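NAD(P)-dependent oxidoreductase (Pseudomonas putida, PDB 7A3W) probably catalyses the NADPH-dependent reduction of imines, with conjugate reduction and reductive amination among its activities. Local coordinates at residues I96-T101 / G119-A124; L141-S146 / P170-P175; A195-C200 / D254-A259. All blocks are in the same frame, centred on the assembly; numbering follows the deposited sequence. Where two conformers were deposited one is given.

Interaction 1. Residues I96-T101 / G119-A124. With NDP (NADPH dihydro-nicotinamide-adenine-dinucleotide phosphate), chain F.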
loop_
_atom_site.group_PDB
_atom_site.type_symbol
_atom_site.label_atom_id
_atom_site.label_comp_id
_atom_site.label_asym_id
_atom_site.label_seq_id
_atom_site.Cartn_x
_atom_site.Cartn_y
_atom_site.Cartn_z
ATOM N N ILE B 96 3.975 12.059 -30.985
ATOM C CA ILE B 96 2.727 11.634 -30.305
ATOM C C ILE B 96 3.107 11.010 -28.958
ATOM O O ILE B 96 3.876 10.063 -28.953
ATOM C CB ILE B 96 1.972 10.639 -31.195
ATOM C CG1 ILE B 96 1.490 11.314 -32.477
ATOM C CG2 ILE B 96 0.840 9.993 -30.427
ATOM C CD1 ILE B 96 0.211 12.053 -32.305
ATOM N N VAL B 97 2.540 11.523 -27.867
ATOM C CA VAL B 97 2.704 11.000 -26.486
ATOM C C VAL B 97 1.335 10.531 -26.019
ATOM O O VAL B 97 0.475 11.357 -25.784
ATOM C CB VAL B 97 3.285 12.036 -25.520
ATOM C CG1 VAL B 97 3.519 11.421 -24.153
ATOM C CG2 VAL B 97 4.585 12.613 -26.055
ATOM N N ASN B 98 1.172 9.218 -25.907
ATOM C CA ASN B 98 -0.121 8.601 -25.566
ATOM C C ASN B 98 -0.162 8.314 -24.064
ATOM O O ASN B 98 0.454 7.316 -23.629
ATOM C CB ASN B 98 -0.255 7.355 -26.421
ATOM C CG ASN B 98 -1.579 6.667 -26.249
ATOM O OD1 ASN B 98 -2.407 7.092 -25.442
ATOM N ND2 ASN B 98 -1.719 5.555 -26.967
ATOM N N MET B 99 -0.866 9.152 -23.286
ATOM C CA MET B 99 -1.024 9.016 -21.820
ATOM C C MET B 99 -2.335 8.323 -21.434
ATOM O O MET B 99 -2.695 8.323 -20.225
ATOM C CB MET B 99 -0.961 10.405 -21.175
ATOM C CG MET B 99 0.389 11.019 -21.346
ATOM S SD MET B 99 0.405 12.603 -20.532
ATOM C CE MET B 99 2.062 13.150 -20.952
ATOM N N SER B 100 -2.984 7.671 -22.394
ATOM C CA SER B 100 -4.251 6.927 -22.191
ATOM C C SER B 100 -3.922 5.496 -21.743
ATOM O O SER B 100 -2.951 4.924 -22.237
ATOM C CB SER B 100 -5.089 6.978 -23.442
ATOM O OG SER B 100 -5.804 5.768 -23.632
ATOM N N THR B 101 -4.683 4.963 -20.792
ATOM C CA THR B 101 -4.593 3.557 -20.338
ATOM C C THR B 101 -4.989 2.627 -21.483
ATOM O O THR B 101 -5.950 2.923 -22.186
ATOM C CB THR B 101 -5.499 3.296 -19.133
ATOM O OG1 THR B 101 -5.058 4.148 -18.072
ATOM C CG2 THR B 101 -5.475 1.845 -18.702
ATOM N N GLY B 119 5.419 9.841 -38.110
ATOM C CA GLY B 119 5.418 10.440 -36.766
ATOM C C GLY B 119 6.354 9.678 -35.854
ATOM O O GLY B 119 6.833 8.595 -36.238
ATOM N N LEU B 120 6.636 10.259 -34.704
ATOM C CA LEU B 120 7.478 9.687 -33.628
ATOM C C LEU B 120 6.541 9.370 -32.468
ATOM O O LEU B 120 5.653 10.202 -32.204
ATOM C CB LEU B 120 8.504 10.723 -33.173
ATOM C CG LEU B 120 9.808 10.886 -33.955
ATOM C CD1 LEU B 120 9.784 10.257 -35.323
ATOM C CD2 LEU B 120 10.164 12.359 -34.036
ATOM N N TYR B 121 6.733 8.245 -31.786
ATOM C CA TYR B 121 5.773 7.737 -30.781
ATOM C C TYR B 121 6.453 7.498 -29.440
ATOM O O TYR B 121 7.515 6.810 -29.344
ATOM C CB TYR B 121 5.121 6.443 -31.261
ATOM C CG TYR B 121 4.037 5.972 -30.337
ATOM C CD1 TYR B 121 2.868 6.697 -30.171
ATOM C CD2 TYR B 121 4.209 4.847 -29.550
ATOM C CE1 TYR B 121 1.872 6.279 -29.296
ATOM C CE2 TYR B 121 3.235 4.424 -28.660
ATOM C CZ TYR B 121 2.057 5.129 -28.541
ATOM O OH TYR B 121 1.100 4.663 -27.679
ATOM N N VAL B 122 5.825 8.039 -28.395
ATOM C CA VAL B 122 6.200 7.813 -26.983
ATOM C C VAL B 122 4.928 7.371 -26.263
ATOM O O VAL B 122 3.923 8.075 -26.354
ATOM C CB VAL B 122 6.819 9.081 -26.369
ATOM C CG1 VAL B 122 7.252 8.848 -24.940
ATOM C CG2 VAL B 122 7.982 9.558 -27.211
ATOM N N ASP B 123 4.996 6.234 -25.578
ATOM C CA ASP B 123 3.882 5.748 -24.735
ATOM C C ASP B 123 4.131 6.240 -23.310
ATOM O O ASP B 123 5.305 6.432 -22.925
ATOM C CB ASP B 123 3.738 4.235 -24.849
ATOM C CG ASP B 123 2.327 3.836 -24.462
ATOM O OD1 ASP B 123 1.423 4.294 -25.163
ATOM O OD2 ASP B 123 2.157 3.126 -23.446
ATOM N N ALA B 124 3.080 6.530 -22.549
ATOM C CA ALA B 124 3.249 7.212 -21.250
ATOM C C ALA B 124 2.156 6.761 -20.281
ATOM O O ALA B 124 1.162 6.104 -20.688
ATOM C CB ALA B 124 3.300 8.706 -21.425
HETATM P PA NDP F . -12.671 10.984 -18.385
HETATM O O1A NDP F . -12.798 12.236 -17.565
HETATM O O2A NDP F . -13.768 9.946 -18.432
HETATM O O5B NDP F . -12.368 11.460 -19.883
HETATM C C5B NDP F . -12.420 10.516 -20.968
HETATM C C4B NDP F . -12.009 11.260 -22.211
HETATM O O4B NDP F . -12.013 10.348 -23.348
HETATM C C3B NDP F . -12.912 12.434 -22.608
HETATM O O3B NDP F . -12.114 13.389 -23.268
HETATM C C2B NDP F . -13.885 11.739 -23.547
HETATM O O2B NDP F . -14.571 12.560 -24.500
HETATM C C1B NDP F . -12.885 10.887 -24.315
HETATM N N9A NDP F . -13.507 9.812 -25.061
HETATM C C8A NDP F . -14.226 8.741 -24.602
HETATM N N7A NDP F . -14.653 7.963 -25.567
HETATM C C5A NDP F . -14.143 8.537 -26.723
HETATM C C6A NDP F . -14.236 8.192 -28.083
HETATM N N6A NDP F . -14.877 7.110 -28.540
HETATM N N1A NDP F . -13.613 8.996 -28.970
HETATM C C2A NDP F . -12.964 10.081 -28.527
HETATM N N3A NDP F . -12.824 10.519 -27.283
HETATM C C4A NDP F . -13.444 9.690 -26.422
HETATM O O3 NDP F . -11.314 10.197 -18.101
HETATM P PN NDP F . -9.974 10.784 -17.421
HETATM O O1N NDP F . -10.174 10.617 -15.962
HETATM O O2N NDP F . -9.686 12.162 -17.938
HETATM O O5D NDP F . -8.916 9.698 -17.888
HETATM C C5D NDP F . -8.280 9.712 -19.184
HETATM C C4D NDP F . -7.191 8.671 -19.189
HETATM O O4D NDP F . -6.161 9.022 -18.224
HETATM C C3D NDP F . -7.634 7.237 -18.845
HETATM O O3D NDP F . -7.044 6.327 -19.763
HETATM C C2D NDP F . -7.177 7.080 -17.407
HETATM O O2D NDP F . -6.979 5.713 -17.069
HETATM C C1D NDP F . -5.914 7.944 -17.367
HETATM N N1N NDP F . -5.605 8.507 -16.016
HETATM C C2N NDP F . -6.492 9.293 -15.315
HETATM C C3N NDP F . -6.258 9.659 -14.004
HETATM C C7N NDP F . -7.199 10.503 -13.213
HETATM O O7N NDP F . -6.954 10.660 -12.017
HETATM N N7N NDP F . -8.234 11.101 -13.778
HETATM C C4N NDP F . -4.983 9.265 -13.366
HETATM C C5N NDP F . -4.112 8.470 -14.193
HETATM C C6N NDP F . -4.377 8.226 -15.460
HETATM P P2B NDP F . -15.936 13.259 -23.990
HETATM O O1X NDP F . -16.737 12.125 -23.354
HETATM O O2X NDP F . -15.585 14.427 -23.094
HETATM O O3X NDP F . -16.488 13.691 -25.332
#

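Interaction 2. Residues L141-S146 / P170-P175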
loop_
_atom_site.group_PDB
_atom_site.type_symbol
_atom_site.label_atom_id
_atom_site.label_comp_id
_atom_site.label_asym_id
_atom_site.label_seq_id
_atom_site.Cartn_x
_atom_site.Cartn_y
_atom_site.Cartn_z
ATOM N N LEU B 141 5.426 8.143 -16.413
ATOM C CA LEU B 141 6.294 7.118 -17.015
ATOM C C LEU B 141 6.281 7.324 -18.525
ATOM O O LEU B 141 5.188 7.590 -19.057
ATOM C CB LEU B 141 5.691 5.751 -16.677
ATOM C CG LEU B 141 5.559 5.407 -15.192
ATOM C CD1 LEU B 141 5.079 3.967 -15.068
ATOM C CD2 LEU B 141 6.876 5.622 -14.443
ATOM N N TYR B 142 7.425 7.127 -19.181
ATOM C CA TYR B 142 7.537 7.228 -20.653
ATOM C C TYR B 142 8.372 6.070 -21.185
ATOM O O TYR B 142 9.358 5.661 -20.508
ATOM C CB TYR B 142 8.198 8.537 -21.070
ATOM C CG TYR B 142 7.493 9.787 -20.620
ATOM C CD1 TYR B 142 6.479 10.352 -21.375
ATOM C CD2 TYR B 142 7.854 10.419 -19.443
ATOM C CE1 TYR B 142 5.843 11.511 -20.970
ATOM C CE2 TYR B 142 7.248 11.598 -19.038
ATOM C CZ TYR B 142 6.222 12.139 -19.799
ATOM O OH TYR B 142 5.567 13.259 -19.389
ATOM N N SER B 143 8.024 5.618 -22.382
ATOM C CA SER B 143 8.847 4.670 -23.162
ATOM C C SER B 143 8.629 4.913 -24.650
ATOM O O SER B 143 7.551 5.382 -25.045
ATOM C CB SER B 143 8.590 3.234 -22.777
ATOM O OG SER B 143 7.343 2.777 -23.299
ATOM N N GLY B 144 9.658 4.642 -25.456
ATOM C CA GLY B 144 9.571 4.790 -26.916
ATOM C C GLY B 144 10.723 5.644 -27.396
ATOM O O GLY B 144 11.790 5.611 -26.779
ATOM N N ASN B 145 10.487 6.380 -28.464
ATOM C CA ASN B 145 11.532 7.086 -29.219
ATOM C C ASN B 145 12.297 7.988 -28.262
ATOM O O ASN B 145 11.721 8.939 -27.716
ATOM C CB ASN B 145 10.891 7.839 -30.373
ATOM C CG ASN B 145 11.911 8.433 -31.298
ATOM O OD1 ASN B 145 12.868 9.058 -30.845
ATOM N ND2 ASN B 145 11.670 8.259 -32.582
ATOM N N SER B 146 13.568 7.660 -28.046
ATOM C CA SER B 146 14.421 8.360 -27.061
ATOM C C SER B 146 14.722 9.780 -27.547
ATOM O O SER B 146 14.678 10.709 -26.702
ATOM C CB SER B 146 15.674 7.583 -26.775
ATOM O OG SER B 146 16.508 8.345 -25.936
ATOM N N PRO B 170 8.532 1.209 -27.228
ATOM C CA PRO B 170 7.227 1.805 -26.950
ATOM C C PRO B 170 6.363 0.949 -26.007
ATOM O O PRO B 170 5.582 1.516 -25.259
ATOM C CB PRO B 170 6.579 1.935 -28.340
ATOM C CG PRO B 170 7.438 1.129 -29.276
ATOM C CD PRO B 170 8.817 1.116 -28.668
ATOM N N THR B 171 6.540 -0.380 -26.010
ATOM C CA THR B 171 5.724 -1.311 -25.192
ATOM C C THR B 171 6.274 -1.429 -23.759
ATOM O O THR B 171 5.640 -2.118 -22.975
ATOM C CB THR B 171 5.597 -2.712 -25.807
ATOM O OG1 THR B 171 6.894 -3.303 -25.892
ATOM C CG2 THR B 171 4.926 -2.710 -27.161
ATOM N N ALA B 172 7.350 -0.740 -23.385
ATOM C CA ALA B 172 7.969 -0.942 -22.061
ATOM C C ALA B 172 7.068 -0.327 -20.983
ATOM O O ALA B 172 6.954 -0.912 -19.882
ATOM C CB ALA B 172 9.357 -0.352 -22.027
ATOM N N CYS B 173 6.439 0.818 -21.277
ATOM C CA CYS B 173 5.723 1.615 -20.256
ATOM C C CYS B 173 4.528 0.818 -19.718
ATOM O O CYS B 173 4.349 0.746 -18.456
ATOM C CB CYS B 173 5.310 2.968 -20.830
ATOM S SG CYS B 173 4.278 3.923 -19.700
ATOM N N THR B 174 3.706 0.271 -20.602
ATOM C CA THR B 174 2.377 -0.297 -20.239
ATOM C C THR B 174 2.491 -1.368 -19.147
ATOM O O THR B 174 1.738 -1.320 -18.177
ATOM C CB THR B 174 1.606 -0.758 -21.483
ATOM O OG1 THR B 174 1.089 0.447 -22.033
ATOM C CG2 THR B 174 0.456 -1.693 -21.175
ATOM N N PRO B 175 3.310 -2.438 -19.266
ATOM C CA PRO B 175 3.286 -3.480 -18.236
ATOM C C PRO B 175 3.698 -2.958 -16.859
ATOM O O PRO B 175 3.106 -3.336 -15.866
ATOM C CB PRO B 175 4.227 -4.561 -18.792
ATOM C CG PRO B 175 4.215 -4.302 -20.288
ATOM C CD PRO B 175 4.184 -2.791 -20.404
#

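Interaction 3. Residues A195-C200 / D254-A259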
loop_
_atom_site.group_PDB
_atom_site.type_symbol
_atom_site.label_atom_id
_atom_site.label_comp_id
_atom_site.label_asym_id
_atom_site.label_seq_id
_atom_site.Cartn_x
_atom_site.Cartn_y
_atom_site.Cartn_z
ATOM N N ALA B 195 -9.934 0.724 7.233
ATOM C CA ALA B 195 -10.631 1.936 7.705
ATOM C C ALA B 195 -12.048 1.535 8.116
ATOM O O ALA B 195 -12.531 2.026 9.157
ATOM C CB ALA B 195 -10.636 2.996 6.639
ATOM N N VAL B 196 -12.661 0.613 7.379
ATOM C CA VAL B 196 -14.032 0.139 7.704
ATOM C C VAL B 196 -13.986 -0.653 9.016
ATOM O O VAL B 196 -14.813 -0.359 9.911
ATOM C CB VAL B 196 -14.661 -0.636 6.543
ATOM C CG1 VAL B 196 -15.902 -1.381 6.997
ATOM C CG2 VAL B 196 -14.978 0.284 5.378
ATOM N N LEU B 197 -13.040 -1.581 9.172
ATOM C CA LEU B 197 -12.907 -2.328 10.453
ATOM C C LEU B 197 -12.717 -1.330 11.599
ATOM O O LEU B 197 -13.405 -1.451 12.637
ATOM C CB LEU B 197 -11.746 -3.325 10.366
ATOM C CG LEU B 197 -11.576 -4.244 11.588
ATOM C CD1 LEU B 197 -12.846 -5.041 11.851
ATOM C CD2 LEU B 197 -10.419 -5.211 11.386
ATOM N N ALA B 198 -11.834 -0.352 11.448
ATOM C CA ALA B 198 -11.549 0.616 12.533
ATOM C C ALA B 198 -12.836 1.356 12.912
ATOM O O ALA B 198 -13.168 1.460 14.106
ATOM C CB ALA B 198 -10.495 1.576 12.100
ATOM N N SER B 199 -13.554 1.829 11.895
ATOM C CA SER B 199 -14.824 2.562 12.042
ATOM C C SER B 199 -15.826 1.704 12.823
ATOM O O SER B 199 -16.497 2.273 13.714
ATOM C CB SER B 199 -15.362 2.985 10.695
ATOM O OG SER B 199 -16.663 3.518 10.833
ATOM N N CYS B 200 -15.925 0.398 12.524
ATOM C CA CYS B 200 -16.840 -0.542 13.213
ATOM C C CYS B 200 -16.483 -0.641 14.705
ATOM O O CYS B 200 -17.375 -0.969 15.507
ATOM C CB CYS B 200 -16.841 -1.928 12.589
ATOM S SG CYS B 200 -17.564 -2.005 10.924
ATOM N N ASP B 254 -11.192 -12.925 11.247
ATOM C CA ASP B 254 -12.220 -13.155 12.297
ATOM C C ASP B 254 -12.816 -11.804 12.716
ATOM O O ASP B 254 -14.053 -11.690 12.807
ATOM C CB ASP B 254 -11.610 -13.894 13.483
ATOM C CG ASP B 254 -12.544 -13.991 14.669
ATOM O OD1 ASP B 254 -13.459 -14.799 14.577
ATOM O OD2 ASP B 254 -12.359 -13.241 15.645
ATOM N N ALA B 255 -11.970 -10.806 12.967
ATOM C CA ALA B 255 -12.397 -9.444 13.352
ATOM C C ALA B 255 -13.263 -8.825 12.252
ATOM O O ALA B 255 -14.304 -8.227 12.585
ATOM C CB ALA B 255 -11.191 -8.598 13.673
ATOM N N LEU B 256 -12.885 -8.978 10.988
ATOM C CA LEU B 256 -13.670 -8.425 9.852
ATOM C C LEU B 256 -15.038 -9.110 9.808
ATOM O O LEU B 256 -16.059 -8.399 9.704
ATOM C CB LEU B 256 -12.930 -8.614 8.528
ATOM C CG LEU B 256 -11.669 -7.772 8.361
ATOM C CD1 LEU B 256 -10.771 -8.322 7.266
ATOM C CD2 LEU B 256 -12.024 -6.323 8.078
ATOM N N GLN B 257 -15.064 -10.435 9.915
ATOM C CA GLN B 257 -16.329 -11.214 9.852
ATOM C C GLN B 257 -17.252 -10.784 11.002
ATOM O O GLN B 257 -18.458 -10.529 10.753
ATOM C CB GLN B 257 -16.006 -12.709 9.847
ATOM C CG GLN B 257 -15.368 -13.175 8.540
ATOM C CD GLN B 257 -14.907 -14.617 8.569
ATOM O OE1 GLN B 257 -14.592 -15.176 9.615
ATOM N NE2 GLN B 257 -14.831 -15.233 7.398
ATOM N N ARG B 258 -16.716 -10.626 12.210
ATOM C CA ARG B 258 -17.537 -10.261 13.391
ATOM C C ARG B 258 -18.025 -8.805 13.269
ATOM O O ARG B 258 -19.113 -8.533 13.781
ATOM C CB ARG B 258 -16.776 -10.604 14.679
ATOM C CG ARG B 258 -16.898 -12.084 15.034
ATOM C CD ARG B 258 -15.732 -12.760 15.740
ATOM N NE ARG B 258 -15.314 -12.156 17.001
ATOM C CZ ARG B 258 -14.486 -11.122 17.103
ATOM N NH2 ARG B 258 -14.160 -10.659 18.295
ATOM N N ALA B 259 -17.283 -7.915 12.595
ATOM C CA ALA B 259 -17.681 -6.512 12.319
ATOM C C ALA B 259 -18.644 -6.441 11.130
ATOM O O ALA B 259 -19.116 -5.334 10.830
ATOM C CB ALA B 259 -16.468 -5.660 12.047
#

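Interaction 1. Residues I96-T101 / G119-A124
Asn-98 and Tyr-121 each carry CG anti to the backbone N (chi1 -176° and -174°), on the same face of two adjacent parallel strands. Their polar ends meet there. Asn-98 ND2 donates to Tyr-121 OH at 3.0 Å, with the hydroxyl tilted 21° out of the amide plane. Tyr-121 OH in turn makes a weak bond to Asp-123 OD1, whose stronger partner is Lys-75 in a salt bridge. The other end of the amide is also held: Asn-98 OD1 accepts from Ser-100 N at 3.2 Å, which closes an Asx turn. Ile-96 CG2 packs on Tyr-121 CD1 at 3.9 Å. On the other face Ala-124 CB sits near Val-97 CG1 and Met-99 CG. Backbone bonds such as Val-122 N to Ile-96 O, 2.9 Å, join the strands of this beta-alpha-beta unit. An alanine in place of Tyr-121 would probably leave Asn-98 ND2 without this acceptor and open a gap beside Ile-96 CG2. Past the turn, Thr-101 N donates to O3D of NADPH at 2.9 Å, and Thr-101 OG1 bonds O2D. The buried polar chain would probably hold the amide, whose OD1 closes the turn just ahead of the cofactor ribose.

Interaction 2. Residues L141-S146 / P170-P175
Ser-143 OG lies against the start of helix 173-200 and accepts a hydrogen bond from Cys-173 N at 3.0 Å. The bond is bent, with an angle of 137° at the hydrogen, and Cys-173 CB lies 3.2 Å from the same Ser-143 OG. The hydroxyl sits between the backbone N and the carbonyl carbon (chi1 75°), and from there it also comes within 2.9 Å of Pro-170 O. Ser-143 OG is further bonded to Asp-169 O, so a buried hydroxyl is gripped from the chain just ahead of the helix as well. Close contacts flank it. Ser-143 CB meets Ala-172 CB at 3.7 Å. Cys-173 SG, anti to its backbone N, reaches down the strand to Leu-141 CB at 3.8 Å. At the other end Gly-144 CA comes to 3.7 Å from Pro-170 N. In the next shell, strand 140-144 is joined to the neighbouring strand by a backbone hydrogen bond between Ser-143 and Asp-123. Thr-171 OG1 bonds Asp-169, and Pro-170 rests on Tyr-121. The arrangement is a junction between the Rossmann-type cofactor domain and the long helix that leads into the C-terminal domain, as in 6-phosphogluconate dehydrogenase relatives.

Interaction 3. Residues A195-C200 / D254-A259
Leu-197 projects from helix 173-200 into a hollow formed by Ala-255 and Leu-256 of helix 242-258 together with Ala-259, a helix-helix contact within the all-helical C-terminal domain. Its CG is anti to the backbone N (chi1 -175°), and the two methyl branches divide the hollow between them. CD1 touches both Ala-255 O, 3.6 Å away, and Ala-259 CB, 3.7 Å away. CD2 meets Leu-256 CD2 at 3.8 Å and comes more loosely to Ala-255 CB. The two leucine side chains cross at about a right angle. Leu-256 CD2 touches the base of Leu-197 as well, at CB, 3.8 Å away. Ala-259 CB and the backbone of Ala-255 form the floor, and Leu-256 is the bump at its side. Further along, Cys-200 and Ala-259 meet through short side chains. Their CA atoms are 6.1 Å apart, much as for Leu-197 and Leu-256. No hydrogen bond crosses the contact, so shape and apolar surface carry it. Its outer parts also face the second subunit: Ala-255 packs on Leu-178 and Cys-200 on His-294 of that chain. Ala-259 CB serves both contacts: it touches Leu-197 CD1 and lies 3.8 Å from Cys-200 CB.

Overall arrangement
Interactions 1 and 2 are buried and adjoining, with centres about 8 Å apart. Both use the central sheet: strands 120-126 and 140-144 are antiparallel neighbours in it, so Asp-123 is tied into both. Interaction 3 is only partly buried and lies on the opposite side of the chain's centre, about 43 Å from interaction 1 between centres. Helix 173-200 connects the two regions, since its N-terminal part belongs to interaction 2 and its C-terminal part to interaction 3. The chemistry changes along this path. Backbone and side-chain hydrogen bonds dominate beside the cofactor, and a hydroxyl grips the helix start at the domain junction. No hydrogen bond crosses in the helical domain, where contacts are mostly apolar.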